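Long-range contacts in uncharacterized protein (Leptospirillum rubarum, PDB 3OMD), which is of unknown function but belongs to the DUF5069 family and folds as a single chain of helices and loops, without strands: residues 10-15 with 140-145; 22-27 with 97-102; 118-123 with 134-139. All blocks are in the same frame, centred on the assembly; numbering follows the deposited sequence.

Contact 1: 10-15 with 140-145; sequences KQFPRS and EEKRPV
Arg143 NH1, 3.5 Å from Ser15 CA, is gripped by two carboxylates: OE1 of Glu141 at 2.8 Å, in a salt bridge, and OD1 of Asp138 from helix 133-140. Glu141 OE1 sits at the edge of the guanidinium, close to its plane, and takes the nearly straight N-H (161°) on its anti lone pair. The other terminal nitrogen of the same group, Arg143 NH2, reaches across to the backbone and gives a 2.8 Å hydrogen bond to Pro13 O. This bond is more bent, at 135°, and the donor is tilted from the carbonyl plane. One guanidinium thus spans two acceptors only 3.4 Å apart, Pro13 O and Glu141 OE1, whose mutual repulsion it probably offsets. Over one guanidinium face lies the backbone of residues 14-15, with Ser15 N above the centre. Closer to the Arg143 backbone, Ser15 CB lies 3.8 Å from Arg143 CD. Helix 133-140 ends here in a Schellman motif with Lys142, of positive phi, as its C-prime residue; beyond the turn Arg143 points toward the N-terminal loop. Phe12 packs against the turn at Glu141. With its CG anti to the carbonyl carbon (chi1 -59°), the ring lies against Glu141, whose CA stands over the centre in a CH-pi contact, 3.9 Å from the centroid of the Phe12 ring. Glu141 CG approaches the same residue at Phe12 CD1 (3.7 Å), and the two side chains slide past each other in opposite directions. The buried Glu141 carboxylate is further satisfied by Arg28 NH1 at OE1 and by Tyr44 OH at OE2, and Pro13 CD lies 3.7 Å from Glu141 OE2.

Contact 2: 22-27 with 97-102; sequences GMDHLK and SFNREY
His25 and Tyr102 both carry CG anti to the backbone N (chi1 -154° and 178°), each on a CB that points toward the other segment, and His25 ND1 and Tyr102 OH are hydrogen-bonded at 2.7 Å. The hydroxyl lies in the imidazole plane, at the ring edge, and either group could be the donor; the side chains cross at about a right angle. Asp51 OD1 holds the second imidazole nitrogen, NE2. This pair helps to dock the loop leading into helix 26-38, with His25 at the N-cap position, on helix 92-104. One turn earlier on that helix, the Asn99 amide clamps the loop backbone at two points. Its ND2 gives Gly22 O a hydrogen bond of 2.8 Å, in the amide plane and the carbonyl plane alike, while Asn99 OD1 accepts from Asp24 N, also at 2.8 Å and almost straight (171°). The Asp24 carboxylate stacks on this amide, and Asp24 CB lies 3.5 Å from Tyr102 CE2; Arg19 NE pairs with Asp24 OD1. Phe98 brings CE2 to 3.6 Å from Asp24 O, with the methyl CE of selenomethionine Met23 near its CD2 (4.4 Å).

Contact 3: 118-123 with 134-139; sequences SVRDSL and VKLLDL
Apolar contacts of Leu136 and Leu139 with Val119, Arg120 and Leu123 carry this contact. Leu136 sends its two methyls to different places: CD1 packs against the backbone of the other helix, 3.8 Å from Arg120 CA, while CD2 meets Val119 CG1 at 3.8 Å. Its CG is anti to the backbone N (chi1 -173°), and the branch ends nearer the other helix than it starts. Leu123 adds CD1, 4.1 Å from Leu136 CD1. Its CB lies 3.9 Å from Leu139 CD2, the two leucines sliding past each other in opposite directions. Arg120 CG also meets Leu139 CD2, at 4.1 Å. These residues join the end of helix 110-123 to helix 133-140; the axes of the two short segments run the same way, 30° apart and 10.5 Å at closest approach, so the intervening loop returns the chain to the starting end of the pair. An alanine in place of Leu136 would probably open a gap against Arg120 and leave Val119 CG1 without its apolar mate. No hydrogen bond crosses between the segments; the polar ends of Arg120 and Ser122 find other partners. Arg120 NH1 bonds to Ile130 O, while NE and NH2 make weak bonds to Asp121 OD1, the latter within a salt bridge. Ser122 OG donates to Val119 O.

In the fold
Contacts 2 and 3 follow one another along the chain, and both are nested inside the loop that contact 1 closes between the N-terminal and C-terminal regions. Contacts 1 and 3 are neighbours, their centres about 11 Å apart. Asp138 links them, adding to its bridge with Arg143 a probable hydrogen bond of Asp138 OD1 with Ser15 OG at 2.8 Å. Glu140 CB also packs on Leu123 CD1 (3.6 Å). Contact 2 lies further off, about 17 Å from contact 1 and 19 Å from contact 3, centre to centre, yet it touches both: Tyr102 CE2 packs on Val134 CG1 (3.6 Å), and Arg14 NH2 makes a weak bond to Lys27 O.

Contact 1: 10-15 with 140-145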
loop_
_atom_site.group_PDB
_atom_site.type_symbol
_atom_site.label_atom_id
_atom_site.label_comp_id
_atom_site.label_asym_id
_atom_site.label_seq_id
_atom_site.Cartn_x
_atom_site.Cartn_y
_atom_site.Cartn_z
ATOM N N LYS A 10 12.393 -6.449 8.898
ATOM C CA LYS A 10 13.446 -7.198 8.177
ATOM C C LYS A 10 13.215 -7.169 6.658
ATOM O O LYS A 10 14.131 -7.479 5.883
ATOM C CB LYS A 10 13.430 -8.675 8.614
ATOM C CG LYS A 10 13.777 -8.922 10.055
ATOM C CD LYS A 10 15.262 -8.805 10.224
ATOM C CE LYS A 10 15.609 -8.911 11.686
ATOM N NZ LYS A 10 15.863 -10.327 12.057
ATOM N N GLN A 11 11.983 -6.878 6.245
ATOM C CA GLN A 11 11.611 -6.799 4.828
ATOM C C GLN A 11 10.722 -5.599 4.602
ATOM O O GLN A 11 10.119 -5.115 5.548
ATOM C CB GLN A 11 10.894 -8.049 4.373
ATOM C CG GLN A 11 9.509 -8.187 4.853
ATOM C CD GLN A 11 8.718 -9.258 4.079
ATOM O OE1 GLN A 11 8.131 -9.026 3.032
ATOM N NE2 GLN A 11 8.640 -10.391 4.662
ATOM N N PHE A 12 10.634 -5.120 3.370
ATOM C CA PHE A 12 9.694 -4.027 3.050
ATOM C C PHE A 12 8.453 -4.654 2.421
ATOM O O PHE A 12 8.559 -5.620 1.643
ATOM C CB PHE A 12 10.293 -3.105 1.967
ATOM C CG PHE A 12 11.603 -2.469 2.359
ATOM C CD1 PHE A 12 11.742 -1.787 3.573
ATOM C CD2 PHE A 12 12.684 -2.552 1.492
ATOM C CE1 PHE A 12 13.002 -1.188 3.902
ATOM C CE2 PHE A 12 13.935 -1.979 1.824
ATOM C CZ PHE A 12 14.081 -1.303 3.016
ATOM N N PRO A 13 7.290 -4.078 2.702
ATOM C CA PRO A 13 6.125 -4.488 1.907
ATOM C C PRO A 13 6.325 -4.031 0.461
ATOM O O PRO A 13 7.136 -3.128 0.188
ATOM C CB PRO A 13 4.957 -3.760 2.579
ATOM C CG PRO A 13 5.583 -2.513 3.194
ATOM C CD PRO A 13 7.044 -2.880 3.542
ATOM N N ARG A 14 5.594 -4.643 -0.460
ATOM C CA ARG A 14 5.819 -4.373 -1.890
ATOM C C ARG A 14 5.456 -2.947 -2.295
ATOM O O ARG A 14 4.737 -2.226 -1.558
ATOM C CB ARG A 14 5.081 -5.431 -2.743
ATOM C CG ARG A 14 5.874 -6.778 -2.704
ATOM C CD ARG A 14 5.119 -7.941 -3.327
ATOM N NE ARG A 14 3.910 -8.236 -2.568
ATOM C CZ ARG A 14 2.983 -9.099 -2.989
ATOM N NH1 ARG A 14 3.128 -9.718 -4.156
ATOM N NH2 ARG A 14 1.900 -9.309 -2.262
ATOM N N SER A 15 5.968 -2.561 -3.469
ATOM C CA SER A 15 5.813 -1.194 -3.934
ATOM C C SER A 15 4.354 -0.787 -4.065
ATOM O O SER A 15 3.524 -1.567 -4.546
ATOM C CB SER A 15 6.477 -1.053 -5.307
ATOM O OG SER A 15 6.229 0.254 -5.823
ATOM N N GLU A 140 12.474 5.346 -0.019
ATOM C CA GLU A 140 12.881 4.879 1.311
ATOM C C GLU A 140 13.117 3.360 1.292
ATOM O O GLU A 140 13.975 2.839 2.049
ATOM C CB GLU A 140 11.847 5.260 2.374
ATOM C CG GLU A 140 12.215 4.731 3.778
ATOM C CD GLU A 140 11.879 5.649 4.977
ATOM O OE1 GLU A 140 11.393 6.790 4.812
ATOM O OE2 GLU A 140 12.143 5.204 6.134
ATOM N N GLU A 141 12.348 2.652 0.452
ATOM C CA GLU A 141 12.411 1.190 0.400
ATOM C C GLU A 141 13.385 0.701 -0.694
ATOM O O GLU A 141 13.350 -0.449 -1.150
ATOM C CB GLU A 141 11.011 0.613 0.208
ATOM C CG GLU A 141 10.174 0.846 1.492
ATOM C CD GLU A 141 8.754 0.437 1.401
ATOM O OE1 GLU A 141 8.231 0.112 0.299
ATOM O OE2 GLU A 141 8.117 0.506 2.478
ATOM N N LYS A 142 14.278 1.605 -1.093
ATOM C CA LYS A 142 15.469 1.255 -1.912
ATOM C C LYS A 142 15.130 0.702 -3.301
ATOM O O LYS A 142 15.881 -0.113 -3.871
ATOM C CB LYS A 142 16.418 0.302 -1.136
ATOM C CG LYS A 142 16.815 0.833 0.242
ATOM C CD LYS A 142 17.747 -0.166 0.947
ATOM C CE LYS A 142 18.229 0.408 2.276
ATOM N NZ LYS A 142 19.475 -0.285 2.714
ATOM N N ARG A 143 14.022 1.176 -3.872
ATOM C CA ARG A 143 13.644 0.815 -5.242
ATOM C C ARG A 143 14.033 1.935 -6.173
ATOM O O ARG A 143 14.127 3.090 -5.725
ATOM C CB ARG A 143 12.122 0.588 -5.361
ATOM C CG ARG A 143 11.639 -0.505 -4.467
ATOM C CD ARG A 143 10.235 -0.946 -4.805
ATOM N NE ARG A 143 9.875 -1.930 -3.785
ATOM C CZ ARG A 143 9.310 -1.623 -2.614
ATOM N NH1 ARG A 143 8.855 -0.389 -2.357
ATOM N NH2 ARG A 143 9.147 -2.588 -1.738
ATOM N N PRO A 144 14.260 1.600 -7.466
ATOM C CA PRO A 144 14.512 2.646 -8.452
ATOM C C PRO A 144 13.297 3.561 -8.519
ATOM O O PRO A 144 12.143 3.086 -8.566
ATOM C CB PRO A 144 14.683 1.865 -9.767
ATOM C CG PRO A 144 15.068 0.459 -9.350
ATOM C CD PRO A 144 14.278 0.255 -8.070
ATOM N N VAL A 145 13.564 4.855 -8.451
ATOM C CA VAL A 145 12.566 5.878 -8.634
ATOM C C VAL A 145 13.228 6.966 -9.473
ATOM O O VAL A 145 12.584 7.882 -9.973
ATOM C CB VAL A 145 12.113 6.507 -7.282
ATOM C CG1 VAL A 145 11.156 7.654 -7.529
ATOM C CG2 VAL A 145 11.429 5.514 -6.433
ATOM O OXT VAL A 145 14.444 6.948 -9.656
#

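Contact 2: 22-27 with 97-102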
loop_
_atom_site.group_PDB
_atom_site.type_symbol
_atom_site.label_atom_id
_atom_site.label_comp_id
_atom_site.label_asym_id
_atom_site.label_seq_id
_atom_site.Cartn_x
_atom_site.Cartn_y
_atom_site.Cartn_z
ATOM N N GLY A 22 -4.410 -4.991 -11.882
ATOM C CA GLY A 22 -4.398 -3.618 -12.372
ATOM C C GLY A 22 -4.372 -2.563 -11.269
ATOM O O GLY A 22 -4.263 -1.361 -11.602
HETATM N N MSE A 23 -4.434 -2.984 -9.995
HETATM C CA MSE A 23 -4.587 -1.979 -8.907
HETATM C C MSE A 23 -3.272 -1.724 -8.175
HETATM O O MSE A 23 -2.552 -2.654 -7.801
HETATM C CB MSE A 23 -5.605 -2.386 -7.854
HETATM C CG MSE A 23 -6.521 -3.444 -8.172
HETATM SE SE MSE A 23 -7.546 -3.470 -6.566
HETATM C CE MSE A 23 -6.915 -1.728 -5.926
ATOM N N ASP A 24 -3.013 -0.445 -7.911
ATOM C CA ASP A 24 -1.952 -0.027 -6.957
ATOM C C ASP A 24 -2.410 -0.393 -5.534
ATOM O O ASP A 24 -3.587 -0.706 -5.287
ATOM C CB ASP A 24 -1.833 1.500 -6.989
ATOM C CG ASP A 24 -1.202 2.024 -8.233
ATOM O OD1 ASP A 24 -0.575 1.265 -9.026
ATOM O OD2 ASP A 24 -1.300 3.271 -8.477
ATOM N N HIS A 25 -1.450 -0.344 -4.613
ATOM C CA HIS A 25 -1.618 -0.568 -3.167
ATOM C C HIS A 25 -1.956 -2.000 -2.760
ATOM O O HIS A 25 -1.618 -2.410 -1.639
ATOM C CB HIS A 25 -2.653 0.392 -2.524
ATOM C CG HIS A 25 -2.385 0.615 -1.075
ATOM N ND1 HIS A 25 -1.239 1.251 -0.643
ATOM C CD2 HIS A 25 -3.030 0.182 0.044
ATOM C CE1 HIS A 25 -1.213 1.234 0.679
ATOM N NE2 HIS A 25 -2.285 0.592 1.118
ATOM N N LEU A 26 -2.642 -2.758 -3.637
ATOM C CA LEU A 26 -3.172 -4.083 -3.210
ATOM C C LEU A 26 -2.042 -5.032 -2.749
ATOM O O LEU A 26 -2.144 -5.649 -1.666
ATOM C CB LEU A 26 -4.017 -4.690 -4.336
ATOM C CG LEU A 26 -4.527 -6.109 -4.034
ATOM C CD1 LEU A 26 -5.314 -6.194 -2.719
ATOM C CD2 LEU A 26 -5.384 -6.586 -5.252
ATOM N N LYS A 27 -0.960 -5.166 -3.534
ATOM C CA LYS A 27 0.143 -6.054 -3.065
ATOM C C LYS A 27 0.689 -5.559 -1.720
ATOM O O LYS A 27 0.979 -6.365 -0.836
ATOM C CB LYS A 27 1.274 -6.088 -4.093
ATOM C CG LYS A 27 0.927 -6.935 -5.338
ATOM C CD LYS A 27 2.166 -7.082 -6.204
ATOM C CE LYS A 27 1.861 -7.944 -7.424
ATOM N NZ LYS A 27 3.109 -8.170 -8.251
ATOM N N SER A 97 -9.004 4.903 -12.117
ATOM C CA SER A 97 -9.343 6.113 -11.372
ATOM C C SER A 97 -8.617 6.154 -10.030
ATOM O O SER A 97 -7.967 7.158 -9.669
ATOM C CB SER A 97 -10.853 6.171 -11.152
ATOM O OG SER A 97 -11.177 7.426 -10.641
ATOM N N PHE A 98 -8.740 5.060 -9.273
ATOM C CA PHE A 98 -8.047 4.936 -7.987
ATOM C C PHE A 98 -6.552 5.174 -8.126
ATOM O O PHE A 98 -5.941 5.936 -7.383
ATOM C CB PHE A 98 -8.309 3.563 -7.318
ATOM C CG PHE A 98 -7.458 3.353 -6.102
ATOM C CD1 PHE A 98 -7.785 3.963 -4.892
ATOM C CD2 PHE A 98 -6.259 2.596 -6.188
ATOM C CE1 PHE A 98 -6.931 3.834 -3.758
ATOM C CE2 PHE A 98 -5.415 2.442 -5.063
ATOM C CZ PHE A 98 -5.753 3.081 -3.854
ATOM N N ASN A 99 -5.960 4.473 -9.085
ATOM C CA ASN A 99 -4.510 4.575 -9.286
ATOM C C ASN A 99 -4.084 5.986 -9.581
ATOM O O ASN A 99 -3.028 6.435 -9.111
ATOM C CB ASN A 99 -4.066 3.719 -10.467
ATOM C CG ASN A 99 -4.149 2.208 -10.195
ATOM O OD1 ASN A 99 -4.352 1.726 -9.065
ATOM N ND2 ASN A 99 -3.986 1.442 -11.280
ATOM N N ARG A 100 -4.853 6.686 -10.422
ATOM C CA ARG A 100 -4.424 8.038 -10.819
ATOM C C ARG A 100 -4.432 8.956 -9.593
ATOM O O ARG A 100 -3.483 9.740 -9.386
ATOM C CB ARG A 100 -5.366 8.569 -11.916
ATOM C CG ARG A 100 -5.121 10.012 -12.290
ATOM C CD ARG A 100 -6.322 10.551 -13.101
ATOM N NE ARG A 100 -6.144 11.970 -13.430
ATOM C CZ ARG A 100 -7.005 12.707 -14.133
ATOM N NH1 ARG A 100 -8.126 12.172 -14.630
ATOM N NH2 ARG A 100 -6.713 13.974 -14.391
ATOM N N GLU A 101 -5.467 8.834 -8.757
ATOM C CA GLU A 101 -5.521 9.685 -7.567
ATOM C C GLU A 101 -4.424 9.289 -6.564
ATOM O O GLU A 101 -3.742 10.144 -6.007
ATOM C CB GLU A 101 -6.922 9.650 -6.931
ATOM C CG GLU A 101 -7.006 10.576 -5.732
ATOM C CD GLU A 101 -8.400 10.815 -5.200
ATOM O OE1 GLU A 101 -9.378 10.295 -5.749
ATOM O OE2 GLU A 101 -8.505 11.583 -4.219
ATOM N N TYR A 102 -4.252 7.986 -6.347
ATOM C CA TYR A 102 -3.251 7.464 -5.410
ATOM C C TYR A 102 -1.854 7.926 -5.794
ATOM O O TYR A 102 -1.092 8.400 -4.935
ATOM C CB TYR A 102 -3.355 5.957 -5.508
ATOM C CG TYR A 102 -2.406 5.119 -4.696
ATOM C CD1 TYR A 102 -2.641 4.882 -3.318
ATOM C CD2 TYR A 102 -1.324 4.472 -5.293
ATOM C CE1 TYR A 102 -1.793 4.016 -2.571
ATOM C CE2 TYR A 102 -0.473 3.626 -4.570
ATOM C CZ TYR A 102 -0.723 3.407 -3.230
ATOM O OH TYR A 102 0.091 2.560 -2.554
#

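Contact 3: 118-123 with 134-139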
loop_
_atom_site.group_PDB
_atom_site.type_symbol
_atom_site.label_atom_id
_atom_site.label_comp_id
_atom_site.label_asym_id
_atom_site.label_seq_id
_atom_site.Cartn_x
_atom_site.Cartn_y
_atom_site.Cartn_z
ATOM N N SER A 118 11.741 17.124 4.398
ATOM C CA SER A 118 12.715 16.704 5.406
ATOM C C SER A 118 13.033 15.208 5.282
ATOM O O SER A 118 14.191 14.792 5.431
ATOM C CB SER A 118 12.183 17.018 6.786
ATOM O OG SER A 118 13.160 16.705 7.741
ATOM N N VAL A 119 12.005 14.394 5.031
ATOM C CA VAL A 119 12.226 12.951 4.825
ATOM C C VAL A 119 13.040 12.739 3.562
ATOM O O VAL A 119 14.050 12.027 3.569
ATOM C CB VAL A 119 10.888 12.189 4.707
ATOM C CG1 VAL A 119 11.156 10.709 4.380
ATOM C CG2 VAL A 119 10.146 12.290 6.034
ATOM N N ARG A 120 12.595 13.365 2.482
ATOM C CA ARG A 120 13.250 13.140 1.205
ATOM C C ARG A 120 14.698 13.602 1.245
ATOM O O ARG A 120 15.589 12.952 0.690
ATOM C CB ARG A 120 12.542 13.892 0.121
ATOM C CG ARG A 120 12.996 13.449 -1.274
ATOM C CD ARG A 120 12.667 14.502 -2.281
ATOM N NE ARG A 120 13.145 15.843 -1.917
ATOM C CZ ARG A 120 12.502 16.940 -2.312
ATOM N NH1 ARG A 120 11.407 16.833 -3.059
ATOM N NH2 ARG A 120 12.907 18.133 -1.937
ATOM N N ASP A 121 14.936 14.739 1.875
ATOM C CA ASP A 121 16.316 15.245 1.916
ATOM C C ASP A 121 17.233 14.307 2.736
ATOM O O ASP A 121 18.447 14.199 2.451
ATOM C CB ASP A 121 16.330 16.689 2.420
ATOM C CG ASP A 121 15.750 17.705 1.390
ATOM O OD1 ASP A 121 15.439 17.373 0.202
ATOM O OD2 ASP A 121 15.558 18.870 1.811
ATOM N N SER A 122 16.678 13.631 3.743
ATOM C CA SER A 122 17.458 12.654 4.531
ATOM C C SER A 122 17.799 11.401 3.738
ATOM O O SER A 122 18.805 10.741 4.009
ATOM C CB SER A 122 16.765 12.273 5.852
ATOM O OG SER A 122 15.649 11.373 5.652
ATOM N N LEU A 123 16.991 11.081 2.740
ATOM C CA LEU A 123 17.194 9.861 1.951
ATOM C C LEU A 123 17.995 10.130 0.703
ATOM O O LEU A 123 18.875 9.337 0.351
ATOM C CB LEU A 123 15.837 9.253 1.549
ATOM C CG LEU A 123 14.939 8.673 2.647
ATOM C CD1 LEU A 123 13.537 8.468 2.099
ATOM C CD2 LEU A 123 15.473 7.379 3.196
ATOM N N VAL A 134 3.818 8.245 -2.842
ATOM C CA VAL A 134 4.127 6.848 -3.217
ATOM C C VAL A 134 5.554 6.735 -3.766
ATOM O O VAL A 134 6.199 5.683 -3.620
ATOM C CB VAL A 134 3.078 6.227 -4.148
ATOM C CG1 VAL A 134 1.722 6.201 -3.435
ATOM C CG2 VAL A 134 3.035 6.883 -5.514
ATOM N N LYS A 135 6.062 7.797 -4.381
ATOM C CA LYS A 135 7.454 7.752 -4.870
ATOM C C LYS A 135 8.416 7.861 -3.709
ATOM O O LYS A 135 9.485 7.223 -3.706
ATOM C CB LYS A 135 7.728 8.837 -5.910
ATOM C CG LYS A 135 7.258 8.462 -7.309
ATOM C CD LYS A 135 7.958 9.309 -8.376
ATOM C CE LYS A 135 7.582 8.909 -9.800
ATOM N NZ LYS A 135 7.881 7.481 -10.156
ATOM N N LEU A 136 8.055 8.645 -2.698
ATOM C CA LEU A 136 8.903 8.731 -1.504
ATOM C C LEU A 136 9.017 7.348 -0.818
ATOM O O LEU A 136 10.096 6.956 -0.364
ATOM C CB LEU A 136 8.359 9.796 -0.535
ATOM C CG LEU A 136 9.272 10.074 0.664
ATOM C CD1 LEU A 136 10.617 10.633 0.177
ATOM C CD2 LEU A 136 8.561 11.087 1.582
ATOM N N LEU A 137 7.895 6.620 -0.729
ATOM C CA LEU A 137 7.939 5.267 -0.158
ATOM C C LEU A 137 8.911 4.377 -0.945
ATOM O O LEU A 137 9.687 3.633 -0.334
ATOM C CB LEU A 137 6.541 4.650 -0.150
ATOM C CG LEU A 137 5.578 5.242 0.887
ATOM C CD1 LEU A 137 4.166 4.742 0.640
ATOM C CD2 LEU A 137 6.014 4.858 2.300
ATOM N N ASP A 138 8.839 4.380 -2.279
ATOM C CA ASP A 138 9.776 3.553 -3.054
ATOM C C ASP A 138 11.214 3.984 -2.794
ATOM O O ASP A 138 12.117 3.142 -2.770
ATOM C CB ASP A 138 9.471 3.638 -4.554
ATOM C CG ASP A 138 8.460 2.625 -5.014
ATOM O OD1 ASP A 138 8.152 1.665 -4.278
ATOM O OD2 ASP A 138 8.004 2.801 -6.159
ATOM N N LEU A 139 11.442 5.297 -2.654
ATOM C CA LEU A 139 12.811 5.779 -2.403
ATOM C C LEU A 139 13.307 5.235 -1.065
ATOM O O LEU A 139 14.447 4.713 -0.995
ATOM C CB LEU A 139 12.816 7.321 -2.396
ATOM C CG LEU A 139 14.151 7.995 -2.076
ATOM C CD1 LEU A 139 15.070 7.781 -3.254
ATOM C CD2 LEU A 139 13.919 9.492 -1.842
#